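Local structure of alkaline serine protease (Thermobifida fusca, 2PFE) at residues V97-G101 with A102-W106; C36-T39 with G40-V43. The protein probably cleaves peptide bonds as a secreted serine endopeptidase of the alpha-lytic protease type, this chain being its mature protease domain. All coordinates share one frame; numbering follows the deposited sequence.

Contact 1: residues V97-G101 with A102-W106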
ATOM      1  N   VAL A  97       3.532 -13.163  -5.421  1.00  4.97           N
ATOM      2  CA  VAL A  97       3.014 -11.828  -5.246  1.00  5.14           C
ATOM      3  C   VAL A  97       4.185 -10.868  -5.451  1.00  5.77           C
ATOM      4  O   VAL A  97       5.348 -11.230  -5.215  1.00  6.40           O
ATOM      5  CB  VAL A  97       2.359 -11.682  -3.845  1.00  5.45           C
ATOM      6  CG1 VAL A  97       3.407 -11.781  -2.726  1.00  6.50           C
ATOM      7  CG2 VAL A  97       1.531 -10.405  -3.721  1.00  5.74           C
ATOM      8  N   CYS A  98       3.889  -9.661  -5.921  1.00  3.82           N
ATOM      9  CA  CYS A  98       4.913  -8.627  -6.054  1.00  4.58           C
ATOM     10  C   CYS A  98       4.433  -7.343  -5.425  1.00  4.50           C
ATOM     11  O   CYS A  98       3.225  -7.087  -5.374  1.00  4.67           O
ATOM     12  CB  CYS A  98       5.230  -8.351  -7.518  1.00  4.37           C
ATOM     13  SG  CYS A  98       5.854  -9.780  -8.471  1.00  6.73           S
ATOM     14  N   ARG A  99       5.383  -6.554  -4.933  1.00  4.29           N
ATOM     15  CA  ARG A  99       5.115  -5.229  -4.386  1.00  4.22           C
ATOM     16  C   ARG A  99       5.906  -4.157  -5.120  1.00  4.27           C
ATOM     17  O   ARG A  99       6.967  -4.420  -5.709  1.00  4.05           O
ATOM     18  CB  ARG A  99       5.428  -5.162  -2.880  1.00  4.49           C
ATOM     19  CG  ARG A  99       6.810  -5.681  -2.450  1.00  4.49           C
ATOM     20  CD  ARG A  99       7.349  -4.924  -1.226  1.00  6.73           C
ATOM     21  NE  ARG A  99       7.606  -3.541  -1.592  1.00  5.19           N
ATOM     22  CZ  ARG A  99       8.768  -3.113  -2.086  1.00  5.07           C
ATOM     23  NH1 ARG A  99       9.812  -3.930  -2.176  1.00  6.78           N
ATOM     24  NH2 ARG A  99       8.899  -1.854  -2.486  1.00  7.06           N
ATOM     25  N   SER A 100       5.350  -2.949  -5.093  1.00  4.65           N
ATOM     26  CA  SER A 100       5.979  -1.772  -5.673  1.00  4.05           C
ATOM     27  C   SER A 100       6.155  -0.695  -4.620  1.00  3.59           C
ATOM     28  O   SER A 100       5.253  -0.433  -3.852  1.00  3.61           O
ATOM     29  CB  SER A 100       5.122  -1.233  -6.822  1.00  4.35           C
ATOM     30  OG  SER A 100       5.713  -0.101  -7.450  1.00  4.56           O
ATOM     31  N   GLY A 101       7.328  -0.063  -4.594  1.00  3.20           N
ATOM     32  CA  GLY A 101       7.553   1.040  -3.655  1.00  3.01           C
ATOM     33  C   GLY A 101       8.676   1.955  -4.072  1.00  2.88           C
ATOM     34  O   GLY A 101       9.515   1.590  -4.890  1.00  2.58           O
ATOM     35  N   ALA A 102       8.688   3.144  -3.486  1.00  3.79           N
ATOM     36  CA  ALA A 102       9.561   4.230  -3.950  1.00  4.42           C
ATOM     37  C   ALA A 102      11.036   3.989  -3.712  1.00  4.67           C
ATOM     38  O   ALA A 102      11.883   4.559  -4.409  1.00  6.09           O
ATOM     39  CB  ALA A 102       9.157   5.540  -3.299  1.00  5.61           C
ATOM     40  N   THR A 103      11.352   3.161  -2.722  1.00  3.91           N
ATOM     41  CA  THR A 103      12.748   2.954  -2.361  1.00  4.34           C
ATOM     42  C   THR A 103      13.395   1.790  -3.117  1.00  4.04           C
ATOM     43  O   THR A 103      14.517   1.915  -3.625  1.00  5.53           O
ATOM     44  CB  THR A 103      12.918   2.784  -0.853  1.00  4.18           C
ATOM     45  OG1 THR A 103      12.453   3.969  -0.215  1.00  4.93           O
ATOM     46  CG2 THR A 103      14.371   2.610  -0.474  1.00  5.51           C
ATOM     47  N   THR A 104      12.686   0.661  -3.193  1.00  4.61           N
ATOM     48  CA  THR A 104      13.274  -0.536  -3.797  1.00  4.99           C
ATOM     49  C   THR A 104      12.660  -0.968  -5.132  1.00  5.48           C
ATOM     50  O   THR A 104      13.060  -1.996  -5.677  1.00  5.74           O
ATOM     51  CB  THR A 104      13.243  -1.713  -2.834  1.00  5.17           C
ATOM     52  OG1 THR A 104      11.884  -2.035  -2.510  1.00  4.71           O
ATOM     53  CG2 THR A 104      14.047  -1.392  -1.576  1.00  5.04           C
ATOM     54  N   GLY A 105      11.691  -0.203  -5.634  1.00  3.77           N
ATOM     55  CA  GLY A 105      11.034  -0.541  -6.891  1.00  4.32           C
ATOM     56  C   GLY A 105      10.113  -1.742  -6.783  1.00  4.13           C
ATOM     57  O   GLY A 105       9.307  -1.839  -5.852  1.00  4.42           O
ATOM     58  N   TRP A 106      10.261  -2.661  -7.735  1.00  5.37           N
ATOM     59  CA  TRP A 106       9.436  -3.870  -7.859  1.00  5.47           C
ATOM     60  C   TRP A 106      10.172  -5.072  -7.332  1.00  6.13           C
ATOM     61  O   TRP A 106      11.305  -5.373  -7.757  1.00  6.54           O
ATOM     62  CB  TRP A 106       9.105  -4.066  -9.342  1.00  6.01           C
ATOM     63  CG  TRP A 106       8.168  -5.173  -9.713  1.00  6.11           C
ATOM     64  CD1 TRP A 106       8.505  -6.420 -10.127  1.00  7.47           C
ATOM     65  CD2 TRP A 106       6.738  -5.091  -9.789  1.00  5.18           C
ATOM     66  NE1 TRP A 106       7.368  -7.142 -10.444  1.00  7.65           N
ATOM     67  CE2 TRP A 106       6.273  -6.342 -10.252  1.00  6.97           C
ATOM     68  CE3 TRP A 106       5.806  -4.081  -9.513  1.00  6.20           C
ATOM     69  CZ2 TRP A 106       4.911  -6.615 -10.435  1.00  6.92           C
ATOM     70  CZ3 TRP A 106       4.456  -4.348  -9.706  1.00  8.68           C
ATOM     71  CH2 TRP A 106       4.024  -5.605 -10.155  1.00  6.80           C
TER
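Cys98 lies over one face of the Trp106 indole, its CB 3.3 Å above the ring plane and shifted toward the rim on the six-membered side, where the closest carbon is CZ2 of Trp106 at 3.4 Å. With the Trp106 CG anti to the backbone N (chi1 -175°), the indole runs away from the turn, with CE3 beside Ser100 CB, to lie against Cys98. The sulfur then meets the ring obliquely: Cys98 SG sits 4.4 Å from the centroid of the five-membered ring of Trp106, 50° off its normal, a sulfur-aromatic contact made by a cysteine that is also tied by a disulfide to Cys108. Arg77, by a cation-pi interaction, and Val75 also meet the indole.

These residues belong to the beta hairpin of strands 96-101 and 105-113 in one of the two barrels of the chymotrypsin-like fold. Its last antiparallel hydrogen-bonded pair is Gly101 with Gly105: Gly101 N reaches Gly105 O at 2.9 Å, and Gly105 N returns a bond to Gly101 O. Gly105 has a positive phi, easier for glycine than for other residues, and a CB on Gly101 would run into Arg99 NH2.

The Arg99 side chain sets out away from residues 102-106 but bends back at chi2 and chi3, and its guanidinium ends beside the Gly101 CA, which lies at its edge. From there Arg99 NH1 donates to Thr104 OG1 at 2.8 Å, the oxygen tilted 16° out of the guanidinium plane, while the two side chains cross at about a right angle. Asp139, a residue of the inhibitor pocket, holds both partners, by a salt bridge to Arg99 NH2 and a hydrogen bond with Thr104 OG1.

Contact 2: residues C36-T39 with G40-V43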
ATOM      1  N   CYS A  36       1.645   5.404   8.121  1.00  5.74           N
ATOM      2  CA  CYS A  36       2.229   6.550   7.403  1.00  7.18           C
ATOM      3  C   CYS A  36       1.718   7.893   7.945  1.00  7.25           C
ATOM      4  O   CYS A  36       2.366   8.923   7.797  1.00  8.95           O
ATOM      5  CB  CYS A  36       2.033   6.409   5.892  1.00  6.41           C
ATOM      6  SG  CYS A  36       3.078   5.071   5.205  1.00  7.56           S
ATOM      7  N   GLY A  37       0.599   7.887   8.652  1.00  7.54           N
ATOM      8  CA  GLY A  37       0.090   9.142   9.197  1.00  7.04           C
ATOM      9  C   GLY A  37      -1.315   8.962   9.699  1.00  7.10           C
ATOM     10  O   GLY A  37      -2.118   8.223   9.108  1.00  6.48           O
ATOM     11  N   SER A  38      -1.621   9.647  10.799  1.00  7.45           N
ATOM     12  CA  SER A  38      -2.934   9.532  11.398  1.00  8.33           C
ATOM     13  C   SER A  38      -3.903  10.482  10.697  1.00  8.24           C
ATOM     14  O   SER A  38      -3.490  11.355   9.932  1.00  7.84           O
ATOM     15  CB  SER A  38      -2.864   9.794  12.902  1.00  8.66           C
ATOM     16  OG  SER A  38      -2.272  11.051  13.145  1.00 11.19           O
ATOM     17  N   THR A  39      -5.191  10.284  10.952  1.00  8.07           N
ATOM     18  CA  THR A  39      -6.252  11.051  10.325  1.00  8.72           C
ATOM     19  C   THR A  39      -6.007  12.557  10.475  1.00  8.25           C
ATOM     20  O   THR A  39      -5.725  13.055  11.575  1.00  7.58           O
ATOM     21  CB  THR A  39      -7.632  10.636  10.906  1.00  8.85           C
ATOM     22  OG1 THR A  39      -7.805   9.220  10.756  1.00 11.26           O
ATOM     23  CG2 THR A  39      -8.760  11.340  10.193  1.00  9.63           C
ATOM     24  N   GLY A  40      -6.072  13.269   9.354  1.00  7.97           N
ATOM     25  CA  GLY A  40      -5.868  14.719   9.352  1.00  8.19           C
ATOM     26  C   GLY A  40      -4.463  15.155   8.956  1.00  8.72           C
ATOM     27  O   GLY A  40      -4.228  16.346   8.718  1.00  9.07           O
ATOM     28  N   THR A  41      -3.528  14.208   8.892  1.00  8.99           N
ATOM     29  CA  THR A  41      -2.153  14.506   8.464  1.00  9.74           C
ATOM     30  C   THR A  41      -2.135  15.085   7.046  1.00  9.36           C
ATOM     31  O   THR A  41      -2.683  14.482   6.124  1.00 10.03           O
ATOM     32  CB  THR A  41      -1.253  13.242   8.485  1.00  9.30           C
ATOM     33  OG1 THR A  41      -1.132  12.738   9.821  1.00 10.62           O
ATOM     34  CG2 THR A  41       0.152  13.551   7.939  1.00 10.08           C
ATOM     35  N   ARG A  42      -1.502  16.246   6.874  1.00  9.21           N
ATOM     36  CA  ARG A  42      -1.309  16.829   5.545  1.00  8.53           C
ATOM     37  C   ARG A  42      -0.181  16.100   4.815  1.00  8.89           C
ATOM     38  O   ARG A  42       0.840  15.767   5.421  1.00  9.46           O
ATOM     39  CB  ARG A  42      -0.996  18.310   5.646  1.00  8.27           C
ATOM     40  N   VAL A  43      -0.385  15.827   3.530  1.00  8.66           N
ATOM     41  CA  VAL A  43       0.654  15.226   2.682  1.00  8.98           C
ATOM     42  C   VAL A  43       0.916  16.097   1.449  1.00  9.65           C
ATOM     43  O   VAL A  43       0.097  16.948   1.092  1.00  8.94           O
ATOM     44  CB  VAL A  43       0.357  13.723   2.291  1.00  9.04           C
ATOM     45  CG1 VAL A  43       0.029  12.891   3.512  1.00  9.17           C
ATOM     46  CG2 VAL A  43      -0.755  13.616   1.257  1.00  9.59           C
TER
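The first torsion of Thr41 (chi1 -63°) places OG1 opposite the carbonyl carbon, on the side of the amide nitrogen, and so swings the hydroxyl to where both groups can reach the carbonyl oxygen of Ser38. Thr41 N gives a fairly straight backbone bond, 3.0 Å to Ser38 O with 157° at the hydrogen. The hydroxyl comes closer, Thr41 OG1 donating to Ser38 O at 2.7 Å and tilted 21° from the carbonyl plane. Two donors of a single residue thus grip one oxygen. The first of these bonds closes a type II beta turn from Ser38 to Thr41, in the loop that follows strand 27-32 and leads into the edge strand 42-43. Gly40 occupies the third position with a positive phi, where a CB would collide with the Thr39 carbonyl oxygen. Thr39, at the outer corner, sets its CG2 3.4 Å from Gly40 N. With an alanine at Thr41 the backbone bond could persist, but Ser38 O would probably lose its second donor and the turn be held less firmly. On the strand side, Gly40 and Thr41 form backbone hydrogen bonds with Val50 of strand 48-54, which the Thr41 side chain also touches. At the other end of the loop, the Cys16-Cys36 disulfide ties the chain next to His35, a predicted member of the charge relay system.

Contact 2 comes first along the chain and contact 1 later, without overlap, and the two belong to different barrels of the double-barrel protease fold. The 36-43 stretch leads into strand 42-43 at the border of the first antiparallel sheet; the 97-106 hairpin opens the second, closed sheet. Their centres are 22 Å apart, on opposite sides of the chain's centre, with about 10 Å between nearest atoms and no touch. Each nevertheless lies near the predicted catalytic triad: Gly37 is about 8 Å from the side chain of Asp59, and Thr103 about 8 Å, side chain to side chain, from Ser140. The two local structures therefore flank, from separate barrels, a site that both barrels build.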